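Local coordinates for heptaprenyl diphosphate synthase (HEPPP synthase) subunit 1 family protein (Staphylococcus aureus, PDB 5H9D) that probably serves as the non-catalytic small subunit that pairs with a prenyl-synthase partner chain to make heptaprenyl diphosphate, at residues A100-I104 / K127-F132; T50-S54 / I77-F81; I88-F93 / I135-F140. Numbering follows the deposited sequence.

Contact 1: residues A100-I104 / K127-F132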
loop_
_atom_site.group_PDB
_atom_site.type_symbol
_atom_site.label_atom_id
_atom_site.label_comp_id
_atom_site.label_asym_id
_atom_site.label_seq_id
_atom_site.Cartn_x
_atom_site.Cartn_y
_atom_site.Cartn_z
ATOM N N ALA C 100 9.132 14.074 7.197
ATOM C CA ALA C 100 9.293 14.925 6.022
ATOM C C ALA C 100 8.329 14.524 4.903
ATOM O O ALA C 100 7.726 15.402 4.252
ATOM C CB ALA C 100 10.745 14.872 5.520
ATOM N N ILE C 101 8.178 13.218 4.674
ATOM C CA ILE C 101 7.259 12.773 3.654
ATOM C C ILE C 101 5.811 13.235 3.931
ATOM O O ILE C 101 5.161 13.774 3.038
ATOM C CB ILE C 101 7.303 11.227 3.472
ATOM C CG1 ILE C 101 8.694 10.799 2.975
ATOM C CG2 ILE C 101 6.305 10.801 2.390
ATOM C CD1 ILE C 101 8.894 9.313 2.884
ATOM N N VAL C 102 5.289 13.061 5.142
ATOM C CA VAL C 102 3.910 13.521 5.341
ATOM C C VAL C 102 3.825 15.028 5.142
ATOM O O VAL C 102 2.853 15.517 4.600
ATOM C CB VAL C 102 3.250 13.094 6.758
ATOM C CG1 VAL C 102 4.168 12.216 7.563
ATOM C CG2 VAL C 102 2.801 14.309 7.538
ATOM N N GLU C 103 4.858 15.757 5.534
ATOM C CA GLU C 103 4.856 17.209 5.372
ATOM C C GLU C 103 4.857 17.658 3.910
ATOM O O GLU C 103 4.088 18.542 3.490
ATOM C CB GLU C 103 6.050 17.809 6.098
ATOM C CG GLU C 103 6.230 19.275 5.811
ATOM C CD GLU C 103 7.137 19.957 6.799
ATOM O OE1 GLU C 103 8.090 19.294 7.274
ATOM O OE2 GLU C 103 6.896 21.157 7.088
ATOM N N ILE C 104 5.757 17.057 3.136
ATOM C CA ILE C 104 5.827 17.355 1.710
ATOM C C ILE C 104 4.428 17.183 1.137
ATOM O O ILE C 104 3.930 18.081 0.447
ATOM C CB ILE C 104 6.783 16.398 0.995
ATOM C CG1 ILE C 104 8.231 16.732 1.381
ATOM C CG2 ILE C 104 6.572 16.467 -0.497
ATOM C CD1 ILE C 104 8.593 18.236 1.280
ATOM N N LYS C 127 10.888 23.902 1.073
ATOM C CA LYS C 127 10.682 22.630 1.765
ATOM C C LYS C 127 10.512 21.515 0.756
ATOM O O LYS C 127 11.316 20.568 0.724
ATOM C CB LYS C 127 9.416 22.671 2.622
ATOM C CG LYS C 127 9.421 23.573 3.840
ATOM C CD LYS C 127 10.033 22.926 5.024
ATOM C CE LYS C 127 9.755 23.772 6.230
ATOM N NZ LYS C 127 8.835 23.067 7.184
ATOM N N ILE C 128 9.466 21.607 -0.062
ATOM C CA ILE C 128 9.247 20.563 -1.047
ATOM C C ILE C 128 10.528 20.285 -1.863
ATOM O O ILE C 128 10.901 19.126 -2.105
ATOM C CB ILE C 128 8.111 20.936 -2.029
ATOM C CG1 ILE C 128 6.759 20.854 -1.332
ATOM C CG2 ILE C 128 8.158 20.060 -3.238
ATOM C CD1 ILE C 128 5.611 21.423 -2.176
ATOM N N GLU C 129 11.229 21.342 -2.252
ATOM C CA GLU C 129 12.413 21.159 -3.066
ATOM C C GLU C 129 13.744 20.802 -2.411
ATOM O O GLU C 129 14.632 20.345 -3.089
ATOM C CB GLU C 129 12.607 22.381 -3.914
ATOM C CG GLU C 129 12.902 22.017 -5.313
ATOM C CD GLU C 129 11.695 21.462 -6.013
ATOM O OE1 GLU C 129 10.674 22.193 -6.102
ATOM O OE2 GLU C 129 11.777 20.295 -6.472
ATOM N N THR C 130 13.868 20.968 -1.100
ATOM C CA THR C 130 15.126 20.706 -0.394
ATOM C C THR C 130 15.044 19.739 0.784
ATOM O O THR C 130 16.036 19.115 1.151
ATOM C CB THR C 130 15.723 22.037 0.167
ATOM O OG1 THR C 130 14.768 22.664 1.044
ATOM C CG2 THR C 130 16.069 22.995 -0.959
ATOM N N LEU C 131 13.853 19.640 1.371
ATOM C CA LEU C 131 13.588 18.798 2.534
ATOM C C LEU C 131 14.189 17.408 2.488
ATOM O O LEU C 131 14.893 17.033 3.420
ATOM C CB LEU C 131 12.087 18.707 2.759
ATOM C CG LEU C 131 11.581 18.401 4.170
ATOM C CD1 LEU C 131 12.251 19.337 5.185
ATOM C CD2 LEU C 131 10.048 18.554 4.207
ATOM N N PHE C 132 13.950 16.624 1.439
ATOM C CA PHE C 132 14.547 15.295 1.446
ATOM C C PHE C 132 16.060 15.323 1.483
ATOM O O PHE C 132 16.660 14.644 2.299
ATOM C CB PHE C 132 14.069 14.440 0.275
ATOM C CG PHE C 132 12.620 14.067 0.368
ATOM C CD1 PHE C 132 12.017 13.899 1.618
ATOM C CD2 PHE C 132 11.843 13.928 -0.784
ATOM C CE1 PHE C 132 10.673 13.611 1.723
ATOM C CE2 PHE C 132 10.493 13.635 -0.684
ATOM C CZ PHE C 132 9.905 13.478 0.577
#
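This is a buried antiparallel helix-helix contact in the middle of the all-helical subunit, where helix 91-112 packs against helix 118-140, the next helix in the chain. The two form an α-helical hairpin: the short segments run at 169° to each other, with axes 10.1 Å apart at closest approach, and Ile-104 lies opposite Ile-128 while Ala-100 lies opposite Leu-131. Aliphatic side chains fill the gap. Ile-104 has the most surface covered by the other segment (108 Å²); its CD1 reaches across to CD2 of Leu-131 at 3.3 Å and to CG1 of Ile-128 at 4.1 Å. Ala-100, one turn earlier, brings its CB within 3.9 Å of Leu-131 CG. The Phe-132 ring reaches to helix 91-112, with CE1 3.7 Å from Ile-101 CG1 and CZ 3.7 Å from Ile-104 CG1, while the CB of Ala-100 meets the ring edge. The same ring also packs on Cys-48, Ile-51 and Met-55 of helix 43-65, so a third helix shares this core. Ile-101 touches Ile-51 as well as Ala-115 of the farnesyl pyrophosphate synthetase chain. The packing also has a polar pair: Glu-103 bridges through OE1 to Lys-99 of its own helix, and its OE2 accepts a salt-bridged hydrogen bond from Lys-127 NZ at 2.7 Å.

Contact 2: residues T50-S54 / I77-F81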
loop_
_atom_site.group_PDB
_atom_site.type_symbol
_atom_site.label_atom_id
_atom_site.label_comp_id
_atom_site.label_asym_id
_atom_site.label_seq_id
_atom_site.Cartn_x
_atom_site.Cartn_y
_atom_site.Cartn_z
ATOM N N THR C 50 15.278 8.038 -4.214
ATOM C CA THR C 50 14.120 7.186 -4.516
ATOM C C THR C 50 12.793 7.787 -4.050
ATOM O O THR C 50 11.805 7.786 -4.783
ATOM C CB THR C 50 14.197 5.819 -3.832
ATOM O OG1 THR C 50 15.546 5.349 -3.839
ATOM C CG2 THR C 50 13.318 4.826 -4.562
ATOM N N ILE C 51 12.754 8.275 -2.818
ATOM C CA ILE C 51 11.515 8.843 -2.344
ATOM C C ILE C 51 11.185 10.117 -3.133
ATOM O O ILE C 51 10.014 10.433 -3.352
ATOM C CB ILE C 51 11.545 9.078 -0.816
ATOM C CG1 ILE C 51 10.146 9.464 -0.349
ATOM C CG2 ILE C 51 12.541 10.113 -0.438
ATOM C CD1 ILE C 51 9.132 8.365 -0.541
ATOM N N ASP C 52 12.220 10.811 -3.598
ATOM C CA ASP C 52 12.047 12.013 -4.397
ATOM C C ASP C 52 11.467 11.598 -5.756
ATOM O O ASP C 52 10.667 12.329 -6.372
ATOM C CB ASP C 52 13.414 12.705 -4.583
ATOM C CG ASP C 52 13.364 13.903 -5.568
ATOM O OD1 ASP C 52 13.623 13.703 -6.775
ATOM O OD2 ASP C 52 13.066 15.049 -5.140
ATOM N N THR C 53 11.863 10.407 -6.207
ATOM C CA THR C 53 11.423 9.863 -7.493
ATOM C C THR C 53 9.951 9.427 -7.508
ATOM O O THR C 53 9.177 9.837 -8.388
ATOM C CB THR C 53 12.319 8.650 -7.926
ATOM O OG1 THR C 53 13.688 9.060 -7.995
ATOM C CG2 THR C 53 11.912 8.135 -9.282
ATOM N N SER C 54 9.550 8.594 -6.556
ATOM C CA SER C 54 8.162 8.161 -6.548
ATOM C C SER C 54 7.263 9.386 -6.438
ATOM O O SER C 54 6.373 9.595 -7.280
ATOM C CB SER C 54 7.904 7.182 -5.405
ATOM O OG SER C 54 8.392 7.682 -4.177
ATOM N N ILE C 77 8.117 2.044 -6.362
ATOM C CA ILE C 77 9.335 2.797 -6.150
ATOM C C ILE C 77 9.322 3.308 -4.717
ATOM O O ILE C 77 10.356 3.425 -4.037
ATOM C CB ILE C 77 9.405 3.956 -7.155
ATOM C CG1 ILE C 77 9.346 3.371 -8.572
ATOM C CG2 ILE C 77 10.687 4.749 -6.970
ATOM C CD1 ILE C 77 9.366 4.394 -9.699
ATOM N N SER C 78 8.119 3.570 -4.239
ATOM C CA SER C 78 7.961 4.072 -2.892
ATOM C C SER C 78 8.213 2.962 -1.897
ATOM O O SER C 78 8.887 3.168 -0.898
ATOM C CB SER C 78 6.568 4.654 -2.732
ATOM O OG SER C 78 6.478 5.276 -1.483
ATOM N N ALA C 79 7.672 1.781 -2.174
ATOM C CA ALA C 79 7.872 0.648 -1.284
ATOM C C ALA C 79 9.359 0.316 -1.351
ATOM O O ALA C 79 9.974 -0.073 -0.355
ATOM C CB ALA C 79 7.021 -0.542 -1.728
ATOM N N HIS C 80 9.944 0.500 -2.528
ATOM C CA HIS C 80 11.354 0.232 -2.679
ATOM C C HIS C 80 12.126 1.088 -1.680
ATOM O O HIS C 80 13.030 0.605 -1.011
ATOM C CB HIS C 80 11.815 0.530 -4.105
ATOM C CG HIS C 80 13.282 0.305 -4.307
ATOM N ND1 HIS C 80 14.054 -0.398 -3.404
ATOM C CD2 HIS C 80 14.122 0.698 -5.295
ATOM C CE1 HIS C 80 15.305 -0.425 -3.824
ATOM N NE2 HIS C 80 15.374 0.232 -4.968
ATOM N N PHE C 81 11.749 2.356 -1.581
ATOM C CA PHE C 81 12.375 3.296 -0.654
ATOM C C PHE C 81 12.479 2.788 0.781
ATOM O O PHE C 81 13.429 3.131 1.486
ATOM C CB PHE C 81 11.583 4.618 -0.644
ATOM C CG PHE C 81 11.895 5.532 0.534
ATOM C CD1 PHE C 81 12.926 6.474 0.460
ATOM C CD2 PHE C 81 11.121 5.487 1.696
ATOM C CE1 PHE C 81 13.173 7.351 1.506
ATOM C CE2 PHE C 81 11.362 6.362 2.747
ATOM C CZ PHE C 81 12.394 7.300 2.646
#
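Helices 43-65 and 70-88 follow each other in the chain and form an antiparallel α-helical hairpin, and residues 50-54 and 77-81 meet within its buried interface. The segment axes cross at -160° and approach to 8.4 Å. Small residues suit this close spacing where Ser-54 lies opposite Ser-78, with CA atoms 5.5 Å apart. In the same register Thr-50 lies opposite Phe-81, at 5.8 Å between CA atoms.

The aromatic part of the contact belongs to Phe-81, whose ring lies flat against Ile-51. The Ile-51 CG1 atom sits 4.1 Å from the ring centroid and only 11° off the normal, a CH-pi contact over the face. Both side chains also touch Ile-101 of helix 91-112, which extends the packing to a third helix.

Van der Waals contacts take up the other flank. Thr-50 turns its methyl inward, CG2 lying 3.6 Å from Ile-77 CG2, and Ser-54 CB rests 4.0 Å from Ile-77 CB. Thr-53 CG2 touches Ile-77 CG2 more loosely, at 4.3 Å. Helix 4-15 covers this side through Leu-8, on Thr-50 and Thr-53, and Ile-12, on Ile-77.

As for polar interactions, no hydrogen bond joins the two segments. The Thr-53 hydroxyl bonds to Leu-49 O in its own helix. Ser-54 OG, too, faces its own backbone, near both Thr-50 O and Ile-51 O, and its nearest approach to the Ser-78 side chain is 3.8 Å, from OG to CB.

Contact 3: residues I88-F93 / I135-F140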
loop_
_atom_site.group_PDB
_atom_site.type_symbol
_atom_site.label_atom_id
_atom_site.label_comp_id
_atom_site.label_asym_id
_atom_site.label_seq_id
_atom_site.Cartn_x
_atom_site.Cartn_y
_atom_site.Cartn_z
ATOM N N ILE C 88 19.354 0.491 5.845
ATOM C CA ILE C 88 20.089 1.605 6.450
ATOM C C ILE C 88 20.135 1.445 7.984
ATOM O O ILE C 88 20.957 2.047 8.673
ATOM C CB ILE C 88 19.457 2.962 6.072
ATOM C CG1 ILE C 88 19.716 3.248 4.594
ATOM C CG2 ILE C 88 20.042 4.071 6.917
ATOM C CD1 ILE C 88 19.274 4.624 4.121
ATOM N N ASN C 89 19.232 0.637 8.514
ATOM C CA ASN C 89 19.201 0.332 9.935
ATOM C C ASN C 89 19.198 1.496 10.920
ATOM O O ASN C 89 18.978 1.284 12.116
ATOM C CB ASN C 89 20.368 -0.590 10.262
ATOM C CG ASN C 89 20.053 -1.554 11.380
ATOM O OD1 ASN C 89 19.526 -1.175 12.436
ATOM N ND2 ASN C 89 20.388 -2.817 11.159
ATOM N N ASP C 90 19.469 2.709 10.447
ATOM C CA ASP C 90 19.439 3.881 11.327
ATOM C C ASP C 90 17.966 4.183 11.590
ATOM O O ASP C 90 17.304 4.846 10.791
ATOM C CB ASP C 90 20.074 5.095 10.651
ATOM C CG ASP C 90 19.936 6.366 11.484
ATOM O OD1 ASP C 90 18.953 6.482 12.259
ATOM O OD2 ASP C 90 20.806 7.256 11.349
ATOM N N LEU C 91 17.454 3.712 12.714
ATOM C CA LEU C 91 16.052 3.917 13.015
ATOM C C LEU C 91 15.593 5.375 13.145
ATOM O O LEU C 91 14.541 5.729 12.616
ATOM C CB LEU C 91 15.677 3.122 14.265
ATOM C CG LEU C 91 14.178 3.027 14.481
ATOM C CD1 LEU C 91 13.873 1.832 15.365
ATOM C CD2 LEU C 91 13.687 4.321 15.098
ATOM N N SER C 92 16.357 6.218 13.836
ATOM C CA SER C 92 15.963 7.624 13.991
ATOM C C SER C 92 15.826 8.362 12.670
ATOM O O SER C 92 15.034 9.299 12.567
ATOM C CB SER C 92 16.954 8.386 14.875
ATOM O OG SER C 92 16.427 8.535 16.181
ATOM N N PHE C 93 16.611 7.949 11.675
ATOM C CA PHE C 93 16.577 8.563 10.355
ATOM C C PHE C 93 15.226 8.313 9.713
ATOM O O PHE C 93 14.740 9.142 8.940
ATOM C CB PHE C 93 17.684 7.985 9.476
ATOM C CG PHE C 93 17.587 8.379 8.029
ATOM C CD1 PHE C 93 17.372 9.702 7.664
ATOM C CD2 PHE C 93 17.736 7.429 7.031
ATOM C CE1 PHE C 93 17.309 10.078 6.318
ATOM C CE2 PHE C 93 17.677 7.782 5.688
ATOM C CZ PHE C 93 17.463 9.114 5.327
ATOM N N ILE C 135 17.511 16.922 4.990
ATOM C CA ILE C 135 17.553 16.021 6.140
ATOM C C ILE C 135 18.377 14.745 5.887
ATOM O O ILE C 135 18.843 14.114 6.831
ATOM C CB ILE C 135 16.096 15.634 6.667
ATOM C CG1 ILE C 135 15.663 14.290 6.120
ATOM C CG2 ILE C 135 15.061 16.637 6.235
ATOM C CD1 ILE C 135 16.048 13.166 6.993
ATOM N N THR C 136 18.572 14.355 4.632
ATOM C CA THR C 136 19.360 13.154 4.393
ATOM C C THR C 136 20.819 13.495 4.670
ATOM O O THR C 136 21.480 12.807 5.454
ATOM C CB THR C 136 19.257 12.619 2.943
ATOM O OG1 THR C 136 17.932 12.790 2.428
ATOM C CG2 THR C 136 19.560 11.131 2.943
ATOM N N LEU C 137 21.311 14.561 4.034
ATOM C CA LEU C 137 22.693 15.025 4.209
ATOM C C LEU C 137 22.955 15.433 5.672
ATOM O O LEU C 137 23.896 14.949 6.306
ATOM C CB LEU C 137 22.979 16.236 3.302
ATOM C CG LEU C 137 22.771 16.216 1.773
ATOM C CD1 LEU C 137 22.791 17.641 1.238
ATOM C CD2 LEU C 137 23.839 15.386 1.084
ATOM N N SER C 138 22.111 16.309 6.211
ATOM C CA SER C 138 22.273 16.788 7.584
ATOM C C SER C 138 21.982 15.777 8.698
ATOM O O SER C 138 21.597 16.149 9.808
ATOM C CB SER C 138 21.415 18.041 7.796
ATOM O OG SER C 138 20.047 17.747 7.635
ATOM N N HIS C 139 22.170 14.498 8.410
ATOM C CA HIS C 139 21.937 13.468 9.411
ATOM C C HIS C 139 23.144 12.557 9.477
ATOM O O HIS C 139 23.407 11.925 10.498
ATOM C CB HIS C 139 20.712 12.642 9.050
ATOM C CG HIS C 139 20.460 11.502 9.987
ATOM N ND1 HIS C 139 19.833 11.664 11.205
ATOM C CD2 HIS C 139 20.757 10.185 9.886
ATOM C CE1 HIS C 139 19.753 10.493 11.812
ATOM N NE2 HIS C 139 20.307 9.580 11.033
ATOM N N PHE C 140 23.872 12.517 8.364
ATOM C CA PHE C 140 25.061 11.686 8.212
ATOM C C PHE C 140 26.350 12.514 8.130
ATOM O O PHE C 140 27.370 12.141 8.712
ATOM C CB PHE C 140 24.915 10.824 6.949
ATOM C CG PHE C 140 23.727 9.893 6.975
ATOM C CD1 PHE C 140 23.706 8.794 7.836
ATOM C CD2 PHE C 140 22.632 10.118 6.147
ATOM C CE1 PHE C 140 22.614 7.935 7.870
ATOM C CE2 PHE C 140 21.536 9.269 6.174
ATOM C CZ PHE C 140 21.525 8.173 7.039
#
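Segment 88-93 spans the sharp turn between two helices: Asn-89 leaves the helical conformation with a positive phi of 52°, Asp-90 is extended (psi 97°), and helix 91-112 starts directly after it. Residues 135-140 come from the C-terminal part of helix 118-140, and the nearest CA atoms across the gap are those of Phe-93 and His-139, 7.3 Å apart. Asp-90 is the N-cap of helix 91-112, its OD1 accepting from Phe-93 N at 2.8 Å. Its other oxygen, OD2, accepts a very short hydrogen bond of 2.4 Å from His-139 NE2, a His-carboxylate pair that ties the start of one helix to the end part of its antiparallel hairpin partner. Beside it lies an aromatic cluster. Phe-93 fits as a knob into a hole formed by Ile-135, Thr-136, His-139 and Phe-140. The edge of Phe-140 points at the face of Phe-93 in a T-shaped pair, centroids 5.1 Å apart and planes at 71°, whereas the His-139 ring, near parallel (26°, centroids 5.3 Å apart), is slid so far aside that it barely overlaps Phe-93. Phe-140 packs further on Ala-44 of helix 43-65. At the edge of the Phe-93 ring, CE1 meets Ile-135 CD1 at 3.4 Å.

How the contacts relate
Contacts 1 and 3 join the same two helices, 91-112 and 118-140, with centres about 15 Å apart, and contact 1 is nested within the chain loop that contact 3 closes. Contact 2 belongs to the preceding hairpin, 43-65 with 70-88. Contacts 1 and 2 are buried and merge into one core: Ile-101 CD1 lies 3.5 Å from Ile-51 CG1 and 3.8 Å from Phe-81 CE2. Contact 3 is partly buried and touches neither of the others apart from adjoining contact 1 in sequence. The chemistry differs: contact 2 has no hydrogen bond across its segments, contact 1 adds a salt bridge to its apolar packing, and contact 3 combines aromatic rings with a capping carboxylate bound to histidine.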